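Local coordinates for protein pectate lyase (Paenibacillus sp. 0602, PDB 5GT5) that catalyses the eliminative cleavage of polygalacturonate and very probably of methyl-esterified pectins, probably attacking within the chain, with calcium as the likely cofactor, at residues T155-G161 with D178-S184; I94-N100 with I117-S123. The protein carries 1 engineered substitution. All coordinates share one frame; numbering follows the deposited sequence.

Contact 1 (T155-G161 with D178-S184); sequences TLEESSG and DSKKGTS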
ATOM      1  N   THR A 155      17.579  -0.540   4.947  1.00  4.57           N
ATOM      2  CA  THR A 155      17.203  -1.012   3.603  1.00  5.07           C
ATOM      3  C   THR A 155      15.749  -1.358   3.671  1.00  6.08           C
ATOM      4  O   THR A 155      15.297  -2.061   4.601  1.00  8.69           O
ATOM      5  CB  THR A 155      18.009  -2.226   3.171  1.00  6.14           C
ATOM      6  OG1 THR A 155      19.410  -1.882   3.197  1.00 10.98           O
ATOM      7  CG2 THR A 155      17.695  -2.620   1.759  1.00  8.12           C
ATOM      8  N   LEU A 156      14.994  -0.870   2.701  1.00  5.82           N
ATOM      9  CA  LEU A 156      13.578  -1.185   2.603  1.00  6.23           C
ATOM     10  C   LEU A 156      13.381  -2.090   1.389  1.00  7.66           C
ATOM     11  O   LEU A 156      13.810  -1.761   0.283  1.00  8.09           O
ATOM     12  CB  LEU A 156      12.767   0.089   2.436  1.00  6.89           C
ATOM     13  CG  LEU A 156      13.123   1.227   3.403  1.00  7.28           C
ATOM     14  CD1 LEU A 156      12.310   2.456   3.037  1.00  9.45           C
ATOM     15  CD2 LEU A 156      12.848   0.812   4.837  1.00  6.80           C
ATOM     16  N   GLU A 157      12.703  -3.225   1.572  1.00  7.64           N
ATOM     17  CA  GLU A 157      12.491  -4.172   0.470  1.00  9.08           C
ATOM     18  C   GLU A 157      11.069  -4.655   0.430  1.00  6.02           C
ATOM     19  O   GLU A 157      10.520  -5.067   1.464  1.00  6.25           O
ATOM     20  CB  GLU A 157      13.409  -5.397   0.572  1.00 10.84           C
ATOM     21  CG  GLU A 157      14.892  -5.057   0.397  1.00 15.13           C
ATOM     22  CD  GLU A 157      15.806  -6.262   0.501  1.00 19.29           C
ATOM     23  OE1 GLU A 157      15.295  -7.389   0.431  1.00 20.94           O
ATOM     24  OE2 GLU A 157      17.038  -6.082   0.649  1.00 26.97           O
ATOM     25  N   GLU A 158      10.486  -4.639  -0.772  1.00  6.43           N
ATOM     26  CA  GLU A 158       9.090  -5.093  -0.995  1.00  7.96           C
ATOM     27  C   GLU A 158       8.128  -4.670   0.099  1.00  7.78           C
ATOM     28  O   GLU A 158       7.290  -5.456   0.563  1.00  7.36           O
ATOM     29  CB  GLU A 158       9.008  -6.596  -1.264  1.00 10.84           C
ATOM     30  CG  GLU A 158       9.389  -7.498  -0.170  1.00 16.08           C
ATOM     31  CD  GLU A 158      10.809  -7.964  -0.281  1.00 29.79           C
ATOM     32  OE1 GLU A 158      11.373  -7.895  -1.395  1.00 28.48           O
ATOM     33  OE2 GLU A 158      11.350  -8.438   0.742  1.00 31.01           O
ATOM     34  N   SER A 159       8.238  -3.401   0.480  1.00  7.31           N
ATOM     35  CA  SER A 159       7.441  -2.798   1.551  1.00  5.98           C
ATOM     36  C   SER A 159       6.594  -1.642   1.007  1.00  5.68           C
ATOM     37  O   SER A 159       6.749  -1.213  -0.157  1.00  7.96           O
ATOM     38  CB  SER A 159       8.358  -2.347   2.692  1.00  7.09           C
ATOM     39  OG  SER A 159       8.922  -3.498   3.346  1.00  7.80           O
ATOM     40  N   SER A 160       5.665  -1.153   1.823  1.00  6.38           N
ATOM     41  CA  SER A 160       4.703  -0.136   1.404  1.00  5.76           C
ATOM     42  C   SER A 160       4.365   0.754   2.571  1.00  7.04           C
ATOM     43  O   SER A 160       3.810   0.255   3.561  1.00  7.28           O
ATOM     44  CB  SER A 160       3.423  -0.821   0.909  1.00  9.87           C
ATOM     45  OG  SER A 160       2.447   0.122   0.470  1.00  9.65           O
ATOM     46  N   GLY A 161       4.666   2.051   2.461  1.00  5.72           N
ATOM     47  CA  GLY A 161       4.366   2.995   3.529  1.00  6.22           C
ATOM     48  C   GLY A 161       5.411   2.979   4.620  1.00  7.21           C
ATOM     49  O   GLY A 161       5.324   2.210   5.568  1.00  6.85           O
ATOM     50  N   ASP A 178      18.313   2.942   1.755  1.00  5.07           N
ATOM     51  CA  ASP A 178      18.110   2.413   0.409  1.00  4.25           C
ATOM     52  C   ASP A 178      16.730   1.834   0.320  1.00  6.45           C
ATOM     53  O   ASP A 178      16.175   1.315   1.314  1.00  6.52           O
ATOM     54  CB  ASP A 178      19.119   1.333   0.110  1.00  5.27           C
ATOM     55  CG  ASP A 178      20.547   1.861   0.019  1.00  7.53           C
ATOM     56  OD1 ASP A 178      20.755   3.076  -0.154  1.00  6.99           O
ATOM     57  OD2 ASP A 178      21.489   1.028   0.114  1.00 11.43           O
ATOM     58  N   SER A 179      16.151   1.909  -0.868  1.00  7.20           N
ATOM     59  CA  SER A 179      14.791   1.430  -1.070  1.00  6.24           C
ATOM     60  C   SER A 179      14.792   0.557  -2.303  1.00  5.92           C
ATOM     61  O   SER A 179      15.210   1.021  -3.378  1.00  6.63           O
ATOM     62  CB  SER A 179      13.848   2.616  -1.193  1.00  7.83           C
ATOM     63  OG  SER A 179      12.505   2.163  -1.192  1.00  8.69           O
ATOM     64  N   LYS A 180      14.331  -0.684  -2.185  1.00  7.59           N
ATOM     65  CA  LYS A 180      14.552  -1.703  -3.189  1.00  6.16           C
ATOM     66  C   LYS A 180      13.314  -2.581  -3.408  1.00  6.10           C
ATOM     67  O   LYS A 180      12.355  -2.589  -2.598  1.00  6.67           O
ATOM     68  CB  LYS A 180      15.707  -2.623  -2.731  1.00  9.44           C
ATOM     69  CG  LYS A 180      17.054  -1.962  -2.484  1.00 15.53           C
ATOM     70  CD  LYS A 180      18.041  -3.053  -2.068  1.00 19.43           C
ATOM     71  CE  LYS A 180      19.427  -2.493  -1.800  1.00 23.07           C
ATOM     72  NZ  LYS A 180      20.361  -3.606  -1.418  1.00 26.36           N
ATOM     73  N   LYS A 181      13.371  -3.358  -4.481  1.00  8.22           N
ATOM     74  CA  LYS A 181      12.381  -4.393  -4.747  1.00  7.48           C
ATOM     75  C   LYS A 181      10.959  -3.836  -4.695  1.00  8.07           C
ATOM     76  O   LYS A 181      10.073  -4.381  -4.026  1.00  8.37           O
ATOM     77  CB  LYS A 181      12.598  -5.575  -3.817  1.00  8.86           C
ATOM     78  CG  LYS A 181      13.977  -6.212  -4.041  1.00 11.75           C
ATOM     79  CD  LYS A 181      14.188  -7.422  -3.154  1.00 17.28           C
ATOM     80  CE  LYS A 181      13.415  -8.638  -3.654  1.00 28.41           C
ATOM     81  NZ  LYS A 181      13.572  -9.822  -2.744  1.00 41.69           N
ATOM     82  N   GLY A 182      10.758  -2.737  -5.421  1.00  6.99           N
ATOM     83  CA  GLY A 182       9.426  -2.207  -5.624  1.00  7.25           C
ATOM     84  C   GLY A 182       8.827  -1.497  -4.427  1.00  7.26           C
ATOM     85  O   GLY A 182       7.633  -1.220  -4.428  1.00  9.01           O
ATOM     86  N   THR A 183       9.626  -1.214  -3.408  1.00  6.25           N
ATOM     87  CA  THR A 183       9.106  -0.493  -2.251  1.00  6.89           C
ATOM     88  C   THR A 183       8.522   0.868  -2.652  1.00  5.34           C
ATOM     89  O   THR A 183       9.147   1.655  -3.357  1.00  6.11           O
ATOM     90  CB  THR A 183      10.199  -0.272  -1.194  1.00  5.55           C
ATOM     91  OG1 THR A 183      10.579  -1.549  -0.656  1.00  7.40           O
ATOM     92  CG2 THR A 183       9.709   0.624  -0.056  1.00  6.65           C
ATOM     93  N   SER A 184       7.300   1.130  -2.226  1.00  6.16           N
ATOM     94  CA  SER A 184       6.586   2.384  -2.515  1.00  6.56           C
ATOM     95  C   SER A 184       6.108   3.065  -1.236  1.00  5.78           C
ATOM     96  O   SER A 184       6.083   2.468  -0.144  1.00  6.27           O
ATOM     97  CB  SER A 184       5.388   2.141  -3.437  1.00  8.75           C
ATOM     98  OG  SER A 184       4.474   1.251  -2.825  1.00 11.68           O
TER
HETATM   99  O   HOH W   1      19.459  -5.797  -0.255  1.00 42.28           O
HETATM  100  O   HOH W   2       6.739  -3.091  -2.442  1.00 13.49           O
HETATM  101  O   HOH W   3       2.656   2.261  -1.172  1.00 12.44           O

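Contact 2 (I94-N100 with I117-S123); sequences ITVDGFN and ISVKRSS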
ATOM      1  N   ILE A  94      19.512  -6.676  11.437  1.00  8.04           N
ATOM      2  CA  ILE A  94      18.231  -6.864  12.122  1.00  7.65           C
ATOM      3  C   ILE A  94      17.135  -6.739  11.093  1.00  8.22           C
ATOM      4  O   ILE A  94      16.991  -5.690  10.455  1.00  9.05           O
ATOM      5  CB  ILE A  94      18.042  -5.823  13.221  1.00  7.04           C
ATOM      6  CG1 ILE A  94      19.207  -5.876  14.235  1.00  8.30           C
ATOM      7  CG2 ILE A  94      16.707  -6.058  13.884  1.00  9.75           C
ATOM      8  CD1 ILE A  94      19.342  -4.665  15.109  1.00 10.55           C
ATOM      9  N   THR A  95      16.396  -7.832  10.884  1.00  7.52           N
ATOM     10  CA  THR A  95      15.388  -7.868   9.829  1.00  9.87           C
ATOM     11  C   THR A  95      13.980  -7.782  10.400  1.00  9.31           C
ATOM     12  O   THR A  95      13.521  -8.728  11.069  1.00 11.64           O
ATOM     13  CB  THR A  95      15.510  -9.133   8.961  1.00  9.71           C
ATOM     14  OG1 THR A  95      16.805  -9.148   8.352  1.00 10.56           O
ATOM     15  CG2 THR A  95      14.477  -9.116   7.846  1.00 12.15           C
ATOM     16  N   VAL A  96      13.304  -6.676  10.095  1.00  8.26           N
ATOM     17  CA  VAL A  96      11.918  -6.440  10.457  1.00  8.67           C
ATOM     18  C   VAL A  96      11.087  -6.966   9.316  1.00  7.31           C
ATOM     19  O   VAL A  96      11.085  -6.365   8.221  1.00  7.93           O
ATOM     20  CB  VAL A  96      11.694  -4.920  10.617  1.00  7.61           C
ATOM     21  CG1 VAL A  96      10.253  -4.578  10.903  1.00  8.20           C
ATOM     22  CG2 VAL A  96      12.593  -4.362  11.747  1.00 10.34           C
ATOM     23  N   ASP A  97      10.389  -8.083   9.551  1.00  6.55           N
ATOM     24  CA  ASP A  97       9.774  -8.864   8.476  1.00  7.06           C
ATOM     25  C   ASP A  97       8.286  -9.063   8.743  1.00  8.03           C
ATOM     26  O   ASP A  97       7.886  -9.512   9.820  1.00  9.84           O
ATOM     27  CB  ASP A  97      10.460 -10.242   8.402  1.00  9.81           C
ATOM     28  CG  ASP A  97      10.073 -11.057   7.171  1.00 12.60           C
ATOM     29  OD1 ASP A  97       9.189 -10.655   6.390  1.00 12.42           O
ATOM     30  OD2 ASP A  97      10.678 -12.136   6.991  1.00 18.40           O
ATOM     31  N   GLY A  98       7.454  -8.661   7.798  1.00  6.14           N
ATOM     32  CA  GLY A  98       6.048  -9.004   7.890  1.00  8.20           C
ATOM     33  C   GLY A  98       5.230  -8.160   8.847  1.00  8.90           C
ATOM     34  O   GLY A  98       4.150  -8.585   9.263  1.00 10.67           O
ATOM     35  N   PHE A  99       5.701  -6.972   9.222  1.00  7.02           N
ATOM     36  CA  PHE A  99       4.959  -6.091  10.109  1.00  6.84           C
ATOM     37  C   PHE A  99       3.931  -5.257   9.362  1.00  7.00           C
ATOM     38  O   PHE A  99       4.162  -4.883   8.208  1.00  8.79           O
ATOM     39  CB  PHE A  99       5.921  -5.200  10.914  1.00  6.20           C
ATOM     40  CG  PHE A  99       6.509  -5.913  12.097  1.00  7.98           C
ATOM     41  CD1 PHE A  99       7.603  -6.759  11.925  1.00  8.62           C
ATOM     42  CD2 PHE A  99       5.927  -5.816  13.362  1.00  8.09           C
ATOM     43  CE1 PHE A  99       8.122  -7.499  13.025  1.00  9.88           C
ATOM     44  CE2 PHE A  99       6.437  -6.547  14.454  1.00  9.29           C
ATOM     45  CZ  PHE A  99       7.565  -7.368  14.282  1.00  8.15           C
ATOM     46  N   ASN A 100       2.773  -5.035   9.977  1.00  8.08           N
ATOM     47  CA  ASN A 100       1.797  -4.090   9.460  1.00  7.64           C
ATOM     48  C   ASN A 100       1.377  -3.110  10.529  1.00  8.41           C
ATOM     49  O   ASN A 100       0.606  -3.437  11.441  1.00  9.01           O
ATOM     50  CB  ASN A 100       0.548  -4.751   8.916  1.00  9.88           C
ATOM     51  CG  ASN A 100      -0.430  -3.719   8.348  1.00  8.03           C
ATOM     52  OD1 ASN A 100      -0.033  -2.721   7.768  1.00 15.08           O
ATOM     53  ND2 ASN A 100      -1.706  -3.905   8.639  1.00 20.99           N
ATOM     54  N   ILE A 117      19.635  -2.284   9.662  1.00  6.25           N
ATOM     55  CA  ILE A 117      18.204  -2.627   9.739  1.00  6.42           C
ATOM     56  C   ILE A 117      17.679  -2.898   8.339  1.00  6.42           C
ATOM     57  O   ILE A 117      17.893  -2.101   7.421  1.00  7.31           O
ATOM     58  CB  ILE A 117      17.377  -1.538  10.397  1.00  7.84           C
ATOM     59  CG1 ILE A 117      17.805  -1.409  11.872  1.00 12.35           C
ATOM     60  CG2 ILE A 117      15.836  -1.882  10.299  1.00  8.78           C
ATOM     61  CD1 ILE A 117      17.100  -0.321  12.608  1.00 16.37           C
ATOM     62  N   SER A 118      17.017  -4.040   8.172  1.00  6.67           N
ATOM     63  CA  SER A 118      16.375  -4.396   6.915  1.00  7.66           C
ATOM     64  C   SER A 118      14.887  -4.512   7.185  1.00  9.95           C
ATOM     65  O   SER A 118      14.470  -5.250   8.081  1.00 10.79           O
ATOM     66  CB  SER A 118      16.936  -5.722   6.418  1.00 11.24           C
ATOM     67  OG  SER A 118      16.227  -6.219   5.288  1.00 16.76           O
ATOM     68  N   VAL A 119      14.099  -3.727   6.463  1.00  7.52           N
ATOM     69  CA  VAL A 119      12.644  -3.820   6.544  1.00  7.11           C
ATOM     70  C   VAL A 119      12.168  -4.564   5.325  1.00  5.83           C
ATOM     71  O   VAL A 119      12.399  -4.135   4.190  1.00  8.67           O
ATOM     72  CB  VAL A 119      11.984  -2.445   6.617  1.00  5.89           C
ATOM     73  CG1 VAL A 119      10.448  -2.583   6.660  1.00  8.89           C
ATOM     74  CG2 VAL A 119      12.508  -1.635   7.833  1.00  9.76           C
ATOM     75  N   LYS A 120      11.552  -5.722   5.527  1.00  6.74           N
ATOM     76  CA  LYS A 120      11.107  -6.561   4.401  1.00  5.95           C
ATOM     77  C   LYS A 120       9.651  -6.891   4.555  1.00  6.49           C
ATOM     78  O   LYS A 120       9.194  -7.169   5.656  1.00  7.29           O
ATOM     79  CB  LYS A 120      11.850  -7.905   4.360  1.00  9.03           C
ATOM     80  CG  LYS A 120      13.332  -7.770   4.074  1.00 10.99           C
ATOM     81  CD  LYS A 120      14.014  -9.129   4.022  1.00 12.39           C
ATOM     82  CE  LYS A 120      15.506  -9.009   3.663  1.00 22.43           C
ATOM     83  NZ  LYS A 120      16.116 -10.371   3.579  1.00 28.72           N
ATOM     84  N   ARG A 121       8.946  -6.861   3.437  1.00  7.05           N
ATOM     85  CA  ARG A 121       7.563  -7.379   3.389  1.00  7.72           C
ATOM     86  C   ARG A 121       6.700  -6.749   4.489  1.00  5.25           C
ATOM     87  O   ARG A 121       5.884  -7.425   5.124  1.00  7.53           O
ATOM     88  CB  ARG A 121       7.566  -8.908   3.484  1.00  8.95           C
ATOM     89  CG  ARG A 121       8.186  -9.612   2.288  1.00 11.32           C
ATOM     90  CD  ARG A 121       8.367 -11.111   2.551  1.00 12.11           C
ATOM     91  NE  ARG A 121       9.417 -11.423   3.523  1.00 15.74           N
ATOM     92  CZ  ARG A 121      10.682 -11.720   3.218  1.00 18.49           C
ATOM     93  NH1 ARG A 121      11.088 -11.717   1.950  1.00 23.03           N
ATOM     94  NH2 ARG A 121      11.544 -12.000   4.193  1.00 19.06           N
ATOM     95  N   SER A 122       6.893  -5.453   4.737  1.00  5.21           N
ATOM     96  CA  SER A 122       6.179  -4.759   5.804  1.00  6.60           C
ATOM     97  C   SER A 122       5.409  -3.567   5.260  1.00  7.30           C
ATOM     98  O   SER A 122       5.673  -3.050   4.158  1.00  7.67           O
ATOM     99  CB  SER A 122       7.177  -4.302   6.860  1.00  7.38           C
ATOM    100  OG  SER A 122       7.753  -5.422   7.543  1.00  6.66           O
ATOM    101  N   SER A 123       4.430  -3.111   6.028  1.00  7.73           N
ATOM    102  CA  SER A 123       3.633  -1.960   5.633  1.00  7.79           C
ATOM    103  C   SER A 123       3.413  -1.062   6.819  1.00  6.28           C
ATOM    104  O   SER A 123       3.342  -1.515   7.979  1.00  6.49           O
ATOM    105  CB  SER A 123       2.293  -2.392   5.051  1.00 10.15           C
ATOM    106  OG  SER A 123       1.641  -3.254   5.964  1.00 18.94           O
TER
HETATM  107  O   HOH W   4      17.455 -10.463   5.958  1.00 37.95           O

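Contact 1 (T155-G161 with D178-S184)
Thr155, Leu156 and Glu157 pair in parallel with Asp178, Ser179 and Lys180 as rungs on successive coils of the right-handed parallel beta-helix characteristic of this lyase family, and the contact continues round the corner into the next face. Leu156 uses both backbone groups: its N reaches Asp178 O at 2.8 Å, and its O receives Lys180 N at 2.7 Å. Past Glu157, segment 178-184 spends one residue more on the corner, so Ser160 pairs with Ser184. The extra residue is taken up in a type I' turn from Lys180 to Thr183, where glycine suits the positive phi of Gly182. Thr183 suits this corner because its hydroxyl bridges the two segments while its methyl packs against Leu156. With OG1 anti to the carbonyl carbon (chi1 -67°), the hydroxyl gives its proton to Lys180 O at 2.8 Å, in the carbonyl plane. The same OG1 accepts Ser159 N at 3.2 Å in a nearly straight bond (169°), while CG2 lies 4.0 Å from Leu156 CB. On the opposite face of the sheet from Leu156, Glu157 and Lys180 lie side by side and share a water that donates to Glu157 OE2 at 2.6 Å and accepts from Lys180 NZ. Glu158 and Lys181, also alongside each other, form a salt bridge of 3.2 Å from OE1 to NZ. Asp178, a probable calcium ligand, accepts a hydrogen bond on OD1 from Leu248 N. Strand 177-180 is an outermost strand of its sheet within this chain, whereas strand 154-157 is bonded on its other side to strand 115-120; Leu156 packs inward against Val119 and Val186.

Contact 2 (I94-N100 with I117-S123)
Val96 is bonded twice to segment 117-123, its N donating to Ser118 O (2.7 Å) and its O accepting from Lys120 N (2.8 Å). Its branched side chain suits the interior, where CG2 lies 4.3 Å from Ile117 CG2 and Leu43 of helix 36-43 packs on it. Ile94, another beta-branched residue on this face, accepts Ser118 N on its O at 2.8 Å and rests on Leu39 of that helix. At the far end Ser123 N donates to Phe99 O at 2.8 Å. Serine suits the place because its short hydroxyl, with OG set between the backbone N and carbonyl carbon (chi1 53°), bonds to Asn100 OD1 at 2.5 Å from above the amide plane. On the face away from Val96, Arg121 grips Asp97 side-on, NE to OD1 at 3.0 Å and NH2 to OD2 at 2.9 Å; the carboxylate and guanidinium planes are 54° apart, and NH2 meets OD2 from above the carboxylate plane. An alanine at Asp97 would remove both oxygens, and the guanidinium would probably lose its two-point mate and turn more freely over Lys120 CB. Glycine suits the positive phi of Gly98. In-register parallel pairing of successive coils is typical of the beta-helix.

Contacts 1 and 2 meet in one sheet, where strand 154-157 of contact 1 neighbours strand 115-120 of contact 2; the contact centres are 10 Å apart, and contact 2 closes along the chain before contact 1 opens. Val119 joins them: its N lies 2.8 Å from Thr155 O and its O 2.8 Å from Glu157 N, both probable hydrogen bonds. At the corner Ser159 OG bonds to Ser122 N, and a long, weak ion pair links Glu158 with Arg121. Contact 1 holds the probable calcium ligand Asp178, whose side chain is about 3 Å from that of Asp152; contact 2 lies farther from this site, with the side chain of Ser118 about 8 Å from that of Asp152. Both contacts also touch the second subunit.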